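Local coordinates for pyruvate kinase (Pseudomonas aeruginosa, PDB 6QXL), which probably catalyses the last step of glycolysis, transferring the phosphate of phosphoenolpyruvate to ADP to give pyruvate and ATP, at residues Phe374-Glu385 and Asp454-Thr465; Val421-Ala429 and Ala439-Arg447. All coordinates share one frame; numbering follows the deposited sequence.

Interaction 1 (Phe374-Glu385 and Asp454-Thr465). With G6P (6-O-phosphono-alpha-D-glucopyranose), chain M.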
loop_
_atom_site.group_PDB
_atom_site.type_symbol
_atom_site.label_atom_id
_atom_site.label_comp_id
_atom_site.label_asym_id
_atom_site.label_seq_id
_atom_site.Cartn_x
_atom_site.Cartn_y
_atom_site.Cartn_z
ATOM N N PHE A 374 7.630 -7.997 -18.504
ATOM C CA PHE A 374 8.736 -8.363 -19.391
ATOM C C PHE A 374 8.707 -7.349 -20.549
ATOM O O PHE A 374 7.984 -7.531 -21.509
ATOM C CB PHE A 374 8.594 -9.838 -19.844
ATOM C CG PHE A 374 9.747 -10.380 -20.716
ATOM C CD1 PHE A 374 11.082 -9.976 -20.553
ATOM C CD2 PHE A 374 9.488 -11.357 -21.697
ATOM C CE1 PHE A 374 12.101 -10.528 -21.339
ATOM C CE2 PHE A 374 10.501 -11.905 -22.471
ATOM C CZ PHE A 374 11.806 -11.485 -22.293
ATOM N N PRO A 375 9.498 -6.275 -20.450
ATOM C CA PRO A 375 9.352 -5.170 -21.410
ATOM C C PRO A 375 9.808 -5.501 -22.837
ATOM O O PRO A 375 9.463 -4.783 -23.775
ATOM C CB PRO A 375 10.244 -4.098 -20.815
ATOM C CG PRO A 375 11.366 -4.884 -20.221
ATOM C CD PRO A 375 10.730 -6.131 -19.649
ATOM N N GLY A 376 10.555 -6.594 -23.008
ATOM C CA GLY A 376 10.852 -7.119 -24.326
ATOM C C GLY A 376 9.623 -7.484 -25.145
ATOM O O GLY A 376 9.709 -7.570 -26.377
ATOM N N ILE A 377 8.488 -7.719 -24.474
ATOM C CA ILE A 377 7.241 -8.011 -25.153
ATOM C C ILE A 377 6.673 -6.738 -25.770
ATOM O O ILE A 377 6.426 -5.785 -25.066
ATOM C CB ILE A 377 6.228 -8.663 -24.215
ATOM C CG1 ILE A 377 6.696 -10.079 -23.907
ATOM C CG2 ILE A 377 4.834 -8.693 -24.844
ATOM C CD1 ILE A 377 6.074 -10.667 -22.657
ATOM N N LYS A 378 6.476 -6.756 -27.084
ATOM C CA LYS A 378 6.030 -5.600 -27.823
ATOM C C LYS A 378 4.619 -5.740 -28.357
ATOM O O LYS A 378 4.081 -4.772 -28.903
ATOM C CB LYS A 378 6.979 -5.324 -28.994
ATOM C CG LYS A 378 8.432 -5.098 -28.599
ATOM C CD LYS A 378 8.663 -3.843 -27.768
ATOM C CE LYS A 378 10.149 -3.699 -27.501
ATOM N NZ LYS A 378 10.391 -2.778 -26.376
ATOM N N ALA A 379 4.022 -6.916 -28.238
ATOM C CA ALA A 379 2.660 -7.111 -28.714
ATOM C C ALA A 379 2.058 -8.379 -28.170
ATOM O O ALA A 379 2.769 -9.260 -27.739
ATOM C CB ALA A 379 2.617 -7.129 -30.242
ATOM N N ILE A 380 0.736 -8.447 -28.186
ATOM C CA ILE A 380 0.008 -9.635 -27.802
ATOM C C ILE A 380 -0.835 -10.093 -28.967
ATOM O O ILE A 380 -1.698 -9.364 -29.433
ATOM C CB ILE A 380 -0.901 -9.368 -26.599
ATOM C CG1 ILE A 380 -0.046 -8.941 -25.394
ATOM C CG2 ILE A 380 -1.772 -10.591 -26.314
ATOM C CD1 ILE A 380 -0.820 -8.744 -24.145
ATOM N N ILE A 381 -0.563 -11.310 -29.446
ATOM C CA ILE A 381 -1.292 -11.947 -30.532
ATOM C C ILE A 381 -2.343 -12.808 -29.868
ATOM O O ILE A 381 -2.046 -13.866 -29.321
ATOM C CB ILE A 381 -0.344 -12.774 -31.409
ATOM C CG1 ILE A 381 0.626 -11.833 -32.125
ATOM C CG2 ILE A 381 -1.108 -13.605 -32.437
ATOM C CD1 ILE A 381 1.695 -12.559 -32.929
ATOM N N CYS A 382 -3.583 -12.354 -29.919
ATOM C CA CYS A 382 -4.669 -13.075 -29.289
ATOM C C CYS A 382 -5.555 -13.678 -30.374
ATOM O O CYS A 382 -6.335 -12.975 -31.013
ATOM C CB CYS A 382 -5.446 -12.140 -28.380
ATOM S SG CYS A 382 -6.821 -12.979 -27.591
ATOM N N LEU A 383 -5.424 -14.982 -30.588
ATOM C CA LEU A 383 -6.282 -15.687 -31.525
ATOM C C LEU A 383 -7.621 -15.853 -30.859
ATOM O O LEU A 383 -7.720 -16.522 -29.840
ATOM C CB LEU A 383 -5.709 -17.047 -31.911
ATOM C CG LEU A 383 -4.276 -17.120 -32.401
ATOM C CD1 LEU A 383 -4.058 -18.516 -33.006
ATOM C CD2 LEU A 383 -3.908 -16.025 -33.386
ATOM N N THR A 384 -8.652 -15.253 -31.440
ATOM C CA THR A 384 -9.961 -15.246 -30.821
ATOM C C THR A 384 -11.053 -15.453 -31.850
ATOM O O THR A 384 -10.969 -14.974 -32.973
ATOM C CB THR A 384 -10.202 -13.928 -30.031
ATOM O OG1 THR A 384 -11.529 -13.929 -29.455
ATOM C CG2 THR A 384 -9.998 -12.700 -30.928
ATOM N N GLU A 385 -12.104 -16.125 -31.414
ATOM C CA GLU A 385 -13.254 -16.425 -32.232
ATOM C C GLU A 385 -14.275 -15.294 -32.121
ATOM O O GLU A 385 -14.684 -14.735 -33.138
ATOM C CB GLU A 385 -13.850 -17.782 -31.837
ATOM C CG GLU A 385 -14.583 -18.564 -32.902
ATOM C CD GLU A 385 -13.680 -19.080 -34.071
ATOM O OE1 GLU A 385 -12.464 -18.822 -34.139
ATOM O OE2 GLU A 385 -14.203 -19.729 -34.992
ATOM N N ASP A 454 12.549 -8.561 -31.040
ATOM C CA ASP A 454 11.428 -8.341 -30.156
ATOM C C ASP A 454 10.783 -9.666 -29.746
ATOM O O ASP A 454 10.932 -10.677 -30.420
ATOM C CB ASP A 454 10.365 -7.454 -30.831
ATOM C CG ASP A 454 10.852 -6.039 -31.119
ATOM O OD1 ASP A 454 11.752 -5.526 -30.410
ATOM O OD2 ASP A 454 10.317 -5.426 -32.076
ATOM N N TRP A 455 10.086 -9.635 -28.618
ATOM C CA TRP A 455 9.309 -10.767 -28.132
ATOM C C TRP A 455 7.827 -10.483 -28.248
ATOM O O TRP A 455 7.409 -9.350 -28.365
ATOM C CB TRP A 455 9.643 -11.040 -26.666
ATOM C CG TRP A 455 11.003 -11.521 -26.425
ATOM C CD1 TRP A 455 12.141 -10.769 -26.334
ATOM C CD2 TRP A 455 11.378 -12.863 -26.210
ATOM N NE1 TRP A 455 13.229 -11.580 -26.082
ATOM C CE2 TRP A 455 12.787 -12.876 -26.004
ATOM C CE3 TRP A 455 10.676 -14.072 -26.184
ATOM C CZ2 TRP A 455 13.493 -14.044 -25.779
ATOM C CZ3 TRP A 455 11.383 -15.246 -25.965
ATOM C CH2 TRP A 455 12.782 -15.218 -25.748
ATOM N N VAL A 456 7.031 -11.529 -28.154
ATOM C CA VAL A 456 5.601 -11.432 -28.379
ATOM C C VAL A 456 4.898 -12.488 -27.541
ATOM O O VAL A 456 5.469 -13.521 -27.250
ATOM C CB VAL A 456 5.322 -11.586 -29.912
ATOM C CG1 VAL A 456 4.223 -12.568 -30.306
ATOM C CG2 VAL A 456 5.019 -10.229 -30.453
ATOM N N ILE A 457 3.648 -12.231 -27.216
ATOM C CA ILE A 457 2.829 -13.220 -26.518
ATOM C C ILE A 457 1.777 -13.717 -27.489
ATOM O O ILE A 457 1.147 -12.917 -28.176
ATOM C CB ILE A 457 2.128 -12.640 -25.273
ATOM C CG1 ILE A 457 3.163 -12.366 -24.190
ATOM C CG2 ILE A 457 1.049 -13.582 -24.757
ATOM C CD1 ILE A 457 2.594 -11.767 -22.926
ATOM N N LEU A 458 1.585 -15.028 -27.548
ATOM C CA LEU A 458 0.513 -15.594 -28.329
ATOM C C LEU A 458 -0.387 -16.363 -27.405
ATOM O O LEU A 458 0.090 -17.136 -26.580
ATOM C CB LEU A 458 1.078 -16.502 -29.423
ATOM C CG LEU A 458 0.062 -16.935 -30.492
ATOM C CD1 LEU A 458 0.766 -17.151 -31.806
ATOM C CD2 LEU A 458 -0.709 -18.190 -30.117
ATOM N N THR A 459 -1.690 -16.165 -27.546
ATOM C CA THR A 459 -2.668 -16.949 -26.795
ATOM C C THR A 459 -3.602 -17.648 -27.742
ATOM O O THR A 459 -3.939 -17.116 -28.803
ATOM C CB THR A 459 -3.518 -16.076 -25.819
ATOM O OG1 THR A 459 -4.370 -15.180 -26.549
ATOM C CG2 THR A 459 -2.601 -15.265 -24.879
ATOM N N LYS A 460 -4.030 -18.837 -27.353
ATOM C CA LYS A 460 -4.935 -19.632 -28.161
ATOM C C LYS A 460 -5.505 -20.749 -27.317
ATOM O O LYS A 460 -5.182 -20.874 -26.130
ATOM C CB LYS A 460 -4.202 -20.204 -29.366
ATOM C CG LYS A 460 -3.157 -21.230 -29.017
ATOM C CD LYS A 460 -2.529 -21.867 -30.258
ATOM C CE LYS A 460 -1.698 -23.053 -29.751
ATOM N NZ LYS A 460 -0.811 -23.630 -30.779
ATOM N N GLY A 461 -6.337 -21.562 -27.948
ATOM C CA GLY A 461 -6.844 -22.791 -27.346
ATOM C C GLY A 461 -6.367 -23.990 -28.144
ATOM O O GLY A 461 -5.435 -23.881 -28.965
ATOM N N ASP A 462 -7.018 -25.124 -27.923
ATOM C CA ASP A 462 -6.573 -26.394 -28.526
ATOM C C ASP A 462 -7.053 -26.521 -29.966
ATOM O O ASP A 462 -6.241 -26.745 -30.864
ATOM C CB ASP A 462 -7.046 -27.596 -27.708
ATOM C CG ASP A 462 -6.429 -27.645 -26.307
ATOM O OD1 ASP A 462 -5.185 -27.399 -26.175
ATOM O OD2 ASP A 462 -7.204 -27.956 -25.350
ATOM N N SER A 463 -8.358 -26.335 -30.201
ATOM C CA SER A 463 -8.907 -26.349 -31.556
ATOM C C SER A 463 -8.920 -24.932 -32.122
ATOM O O SER A 463 -8.673 -23.979 -31.410
ATOM C CB SER A 463 -10.317 -26.939 -31.578
ATOM O OG SER A 463 -11.308 -25.942 -31.369
ATOM N N TYR A 464 -9.217 -24.814 -33.413
ATOM C CA TYR A 464 -9.387 -23.522 -34.056
ATOM C C TYR A 464 -10.826 -23.295 -34.544
ATOM O O TYR A 464 -11.064 -22.474 -35.422
ATOM C CB TYR A 464 -8.397 -23.427 -35.199
ATOM C CG TYR A 464 -6.934 -23.324 -34.807
ATOM C CD1 TYR A 464 -6.515 -22.682 -33.640
ATOM C CD2 TYR A 464 -5.952 -23.769 -35.680
ATOM C CE1 TYR A 464 -5.165 -22.546 -33.346
ATOM C CE2 TYR A 464 -4.609 -23.652 -35.374
ATOM C CZ TYR A 464 -4.218 -23.048 -34.198
ATOM O OH TYR A 464 -2.881 -22.922 -33.859
ATOM N N THR A 465 -11.776 -24.019 -33.958
ATOM C CA THR A 465 -13.161 -24.022 -34.427
ATOM C C THR A 465 -14.148 -23.581 -33.332
ATOM O O THR A 465 -15.020 -22.756 -33.585
ATOM C CB THR A 465 -13.546 -25.415 -34.948
ATOM O OG1 THR A 465 -13.559 -26.349 -33.857
ATOM C CG2 THR A 465 -12.525 -25.907 -35.995
HETATM C C1 G6P M . -8.754 -19.362 -30.279
HETATM C C2 G6P M . -9.231 -20.548 -31.093
HETATM C C3 G6P M . -9.856 -21.460 -30.046
HETATM C C4 G6P M . -10.503 -20.743 -28.874
HETATM C C5 G6P M . -10.988 -19.423 -29.449
HETATM C C6 G6P M . -11.874 -18.706 -28.446
HETATM O O1 G6P M . -7.842 -18.723 -31.160
HETATM O O2 G6P M . -10.112 -20.176 -32.185
HETATM O O3 G6P M . -8.715 -22.106 -29.544
HETATM O O4 G6P M . -11.514 -21.566 -28.236
HETATM O O5 G6P M . -9.887 -18.606 -29.841
HETATM O O6 G6P M . -11.845 -17.293 -28.533
HETATM P P G6P M . -12.873 -16.387 -27.620
HETATM O O1P G6P M . -14.109 -16.146 -28.451
HETATM O O2P G6P M . -11.813 -15.310 -27.581
HETATM O O3P G6P M . -13.414 -17.075 -26.341
HETATM O O HOH W 1 -6.800 -16.450 -27.285
#

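Interaction 2 (Val421-Ala429 and Ala439-Arg447)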
loop_
_atom_site.group_PDB
_atom_site.type_symbol
_atom_site.label_atom_id
_atom_site.label_comp_id
_atom_site.label_asym_id
_atom_site.label_seq_id
_atom_site.Cartn_x
_atom_site.Cartn_y
_atom_site.Cartn_z
ATOM N N VAL A 421 -7.090 -2.386 -28.417
ATOM C CA VAL A 421 -7.179 -3.566 -29.250
ATOM C C VAL A 421 -7.256 -3.179 -30.739
ATOM O O VAL A 421 -8.023 -2.302 -31.107
ATOM C CB VAL A 421 -8.415 -4.395 -28.896
ATOM C CG1 VAL A 421 -8.465 -5.673 -29.726
ATOM C CG2 VAL A 421 -8.410 -4.711 -27.415
ATOM N N GLU A 422 -6.447 -3.827 -31.569
ATOM C CA GLU A 422 -6.512 -3.668 -33.016
ATOM C C GLU A 422 -6.897 -4.995 -33.653
ATOM O O GLU A 422 -6.536 -6.064 -33.159
ATOM C CB GLU A 422 -5.172 -3.186 -33.574
ATOM C CG GLU A 422 -4.799 -1.743 -33.207
ATOM C CD GLU A 422 -3.315 -1.379 -33.343
ATOM O OE1 GLU A 422 -2.856 -1.424 -34.502
ATOM O OE2 GLU A 422 -2.668 -0.978 -32.328
ATOM N N THR A 423 -7.640 -4.935 -34.747
ATOM C CA THR A 423 -8.027 -6.145 -35.464
ATOM C C THR A 423 -6.965 -6.532 -36.486
ATOM O O THR A 423 -6.448 -5.681 -37.226
ATOM C CB THR A 423 -9.316 -5.937 -36.232
ATOM O OG1 THR A 423 -10.335 -5.508 -35.336
ATOM C CG2 THR A 423 -9.758 -7.211 -36.838
ATOM N N ILE A 424 -6.656 -7.825 -36.514
ATOM C CA ILE A 424 -5.856 -8.417 -37.576
ATOM C C ILE A 424 -6.658 -9.588 -38.154
ATOM O O ILE A 424 -6.795 -10.617 -37.494
ATOM C CB ILE A 424 -4.516 -8.956 -37.064
ATOM C CG1 ILE A 424 -3.666 -7.846 -36.421
ATOM C CG2 ILE A 424 -3.773 -9.627 -38.201
ATOM C CD1 ILE A 424 -2.998 -6.901 -37.367
ATOM N N PRO A 425 -7.176 -9.454 -39.392
ATOM C CA PRO A 425 -7.941 -10.579 -39.959
ATOM C C PRO A 425 -7.004 -11.768 -40.214
ATOM O O PRO A 425 -5.860 -11.571 -40.704
ATOM C CB PRO A 425 -8.509 -10.023 -41.264
ATOM C CG PRO A 425 -8.257 -8.562 -41.220
ATOM C CD PRO A 425 -7.033 -8.362 -40.361
ATOM N N PHE A 426 -7.466 -12.952 -39.824
ATOM C CA PHE A 426 -6.611 -14.123 -39.748
ATOM C C PHE A 426 -7.462 -15.352 -39.512
ATOM O O PHE A 426 -8.407 -15.321 -38.705
ATOM C CB PHE A 426 -5.603 -13.934 -38.619
ATOM C CG PHE A 426 -4.524 -14.974 -38.547
ATOM C CD1 PHE A 426 -4.701 -16.073 -37.733
ATOM C CD2 PHE A 426 -3.291 -14.792 -39.211
ATOM C CE1 PHE A 426 -3.693 -17.034 -37.617
ATOM C CE2 PHE A 426 -2.289 -15.721 -39.074
ATOM C CZ PHE A 426 -2.465 -16.827 -38.266
ATOM N N ASP A 427 -7.147 -16.418 -40.257
ATOM C CA ASP A 427 -7.863 -17.686 -40.159
ATOM C C ASP A 427 -6.883 -18.810 -39.876
ATOM O O ASP A 427 -6.329 -19.391 -40.809
ATOM C CB ASP A 427 -8.662 -18.007 -41.428
ATOM C CG ASP A 427 -9.650 -19.153 -41.213
ATOM O OD1 ASP A 427 -9.663 -19.740 -40.094
ATOM O OD2 ASP A 427 -10.418 -19.460 -42.156
ATOM N N PRO A 428 -6.704 -19.157 -38.586
ATOM C CA PRO A 428 -5.738 -20.203 -38.276
ATOM C C PRO A 428 -6.166 -21.609 -38.766
ATOM O O PRO A 428 -5.293 -22.392 -39.162
ATOM C CB PRO A 428 -5.629 -20.128 -36.746
ATOM C CG PRO A 428 -6.976 -19.687 -36.310
ATOM C CD PRO A 428 -7.501 -18.787 -37.401
ATOM N N ALA A 429 -7.468 -21.906 -38.767
ATOM C CA ALA A 429 -7.976 -23.227 -39.192
ATOM C C ALA A 429 -7.613 -23.571 -40.644
ATOM O O ALA A 429 -7.394 -24.726 -40.970
ATOM C CB ALA A 429 -9.490 -23.321 -39.003
ATOM N N ALA A 439 2.963 -17.491 -39.031
ATOM C CA ALA A 439 2.025 -16.786 -39.884
ATOM C C ALA A 439 1.482 -15.544 -39.165
ATOM O O ALA A 439 1.456 -14.446 -39.728
ATOM C CB ALA A 439 0.888 -17.714 -40.305
ATOM N N ALA A 440 1.067 -15.732 -37.914
ATOM C CA ALA A 440 0.627 -14.620 -37.067
ATOM C C ALA A 440 1.736 -13.584 -36.868
ATOM O O ALA A 440 1.525 -12.394 -37.030
ATOM C CB ALA A 440 0.136 -15.132 -35.734
ATOM N N VAL A 441 2.934 -14.029 -36.579
ATOM C CA VAL A 441 4.035 -13.093 -36.420
ATOM C C VAL A 441 4.319 -12.340 -37.719
ATOM O O VAL A 441 4.745 -11.189 -37.694
ATOM C CB VAL A 441 5.279 -13.821 -35.886
ATOM C CG1 VAL A 441 6.519 -12.919 -35.863
ATOM C CG2 VAL A 441 4.978 -14.329 -34.485
ATOM N N ASP A 442 4.087 -12.987 -38.855
ATOM C CA ASP A 442 4.299 -12.329 -40.156
ATOM C C ASP A 442 3.403 -11.105 -40.324
ATOM O O ASP A 442 3.868 -10.043 -40.755
ATOM C CB ASP A 442 4.109 -13.307 -41.331
ATOM C CG ASP A 442 5.326 -14.203 -41.565
ATOM O OD1 ASP A 442 6.459 -13.796 -41.236
ATOM O OD2 ASP A 442 5.141 -15.343 -42.049
ATOM N N GLU A 443 2.138 -11.253 -39.936
ATOM C CA GLU A 443 1.181 -10.150 -39.990
ATOM C C GLU A 443 1.672 -8.898 -39.247
ATOM O O GLU A 443 1.441 -7.783 -39.697
ATOM C CB GLU A 443 -0.168 -10.601 -39.432
ATOM C CG GLU A 443 -0.871 -11.670 -40.266
ATOM C CD GLU A 443 -1.413 -11.146 -41.588
ATOM O OE1 GLU A 443 -2.154 -10.185 -41.535
ATOM O OE2 GLU A 443 -1.092 -11.693 -42.655
ATOM N N LEU A 444 2.363 -9.071 -38.131
ATOM C CA LEU A 444 2.918 -7.920 -37.426
ATOM C C LEU A 444 4.199 -7.409 -38.057
ATOM O O LEU A 444 4.470 -6.214 -38.032
ATOM C CB LEU A 444 3.151 -8.241 -35.942
ATOM C CG LEU A 444 1.949 -8.672 -35.105
ATOM C CD1 LEU A 444 2.405 -8.824 -33.667
ATOM C CD2 LEU A 444 0.797 -7.671 -35.192
ATOM N N LEU A 445 5.003 -8.304 -38.605
ATOM C CA LEU A 445 6.206 -7.883 -39.340
ATOM C C LEU A 445 5.848 -7.068 -40.586
ATOM O O LEU A 445 6.496 -6.040 -40.838
ATOM C CB LEU A 445 7.036 -9.093 -39.735
ATOM C CG LEU A 445 7.861 -9.708 -38.602
ATOM C CD1 LEU A 445 8.115 -11.187 -38.951
ATOM C CD2 LEU A 445 9.160 -8.908 -38.351
ATOM N N LYS A 446 4.817 -7.501 -41.326
ATOM C CA LYS A 446 4.302 -6.724 -42.470
ATOM C C LYS A 446 4.018 -5.277 -42.066
ATOM O O LYS A 446 4.409 -4.349 -42.758
ATOM C CB LYS A 446 3.000 -7.322 -43.026
ATOM C CG LYS A 446 3.136 -8.541 -43.894
ATOM C CD LYS A 446 1.751 -9.087 -44.259
ATOM C CE LYS A 446 1.916 -10.367 -45.050
ATOM N NZ LYS A 446 0.725 -10.785 -45.878
ATOM N N ARG A 447 3.371 -5.102 -40.920
ATOM C CA ARG A 447 2.911 -3.789 -40.496
ATOM C C ARG A 447 3.968 -3.000 -39.757
ATOM O O ARG A 447 3.722 -1.864 -39.379
ATOM C CB ARG A 447 1.653 -3.940 -39.649
ATOM C CG ARG A 447 0.507 -4.638 -40.387
ATOM C CD ARG A 447 -0.630 -4.902 -39.442
ATOM N NE ARG A 447 -1.880 -5.292 -40.075
ATOM C CZ ARG A 447 -2.146 -6.492 -40.582
ATOM N NH1 ARG A 447 -1.230 -7.460 -40.597
ATOM N NH2 ARG A 447 -3.368 -6.734 -41.073
#

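Interaction 1 (Phe374-Glu385 and Asp454-Thr465)
Strand 377-383 and the strand that begins at Trp-455 run side by side and parallel in the C-terminal alpha/beta domain, and the turns beyond their C-terminal ends receive glucose 6-phosphate. Six backbone hydrogen bonds join them, the shortest from Ile-381 N to Ile-457 O (2.7 Å). One residue more on the first strand between Ile-377 and Ile-380 makes a beta bulge. At the N-terminal end, Phe-374 has CG anti to its backbone N (chi1 -176°), which brings the edge of its ring to one face of the Trp-455 indole: CE2 sits 4.0 Å from Trp-455 CD2 in an edge-to-face pair, with 55° between the Phe-374 ring and the five-membered ring. On the sheet face toward helix 359-373, Ile-377 CD1 touches Ile-457 CD1 at 3.7 Å. On the other face Ile-381 CD1 reaches Val-456 CG1 at 3.6 Å, while its CG2 branch leans on Leu-458. A water bridges the strands' C-terminal ends, giving a hydrogen bond to Leu-383 O (2.7 Å) and pairing with Thr-459 OG1. Beyond it, Glu-385 N points at G6P O6 (3.1 Å) along an almost straight N-H...O line of 171°, and G6P O3 donates a hydrogen bond to Ser-463 O (2.6 Å). Ser-386, Thr-389, Ala-466, Gly-468 and Gly-469 contribute further bonds to the ligand. Backbone hydrogen bonds flanked by apolar side chains thus hold the body of the strand pair, whereas main-chain groups and hydroxyls past its C-terminal end grip the sugar phosphate, consistent with an allosteric effector pocket.

Interaction 2 (Val421-Ala429 and Ala439-Arg447)
Ile-424, near the end of edge strand 421-425, reaches helix 436-446 and the residue after it, and splits its two branches between Glu-443 and Arg-447. From CB, the CG2 methyl passes alongside Glu-443, 3.9 Å from its CB and 3.7 Å from its OE1. The other branch runs through CG1, bends at chi2 (-76°), and brings CD1 over the centre of the Arg-447 guanidinium, 3.4 Å from CZ; Pro-425 CD approaches the same group obliquely, nearer NH2. The guanidinium is kept from turning by NH1, which donates in the plane of the group to Glu-443 O (2.8 Å) and also to Glu-443 OE1 (3.0 Å), the second as a salt bridge that meets the carboxylate from above its plane. Two residues on, Phe-426 turns its ring edge toward the helix backbone at Ala-439. Its CE2 lies 3.6 Å from Ala-440 N, and its CZ rests 4.0 Å from Ala-440 CB. Tyr-405, in the adjoining strand, meets this ring edge-to-face. No hydrogen bond crosses between the two segments. Such side-chain packing of a helix on the strand that precedes it is the first half of a beta-alpha-beta crossover, here leading from the sheet edge to strand 455-461.

Both contacts build the same sheet of the alpha/beta domain. Interaction 1 joins two of its inner strands and has a buried middle and more open ends, whereas interaction 2, also partly buried, lies at the sheet's edge, with Arg-447 on the exposed side. Backbone hydrogen bonds carry the first; the second has none across it and rests on packing by side chains, supported by a salt bridge between Glu-443 and Arg-447 at the helix's C-terminal end. The two meet on one face of the sheet, where Ile-381 CG2 packs 3.8 Å from Ala-440 CB, and Leu-444 CD1 fits against both Ala-379 and Ile-381. Helix 436-446, part of interaction 2, thus also packs on strand 377-383.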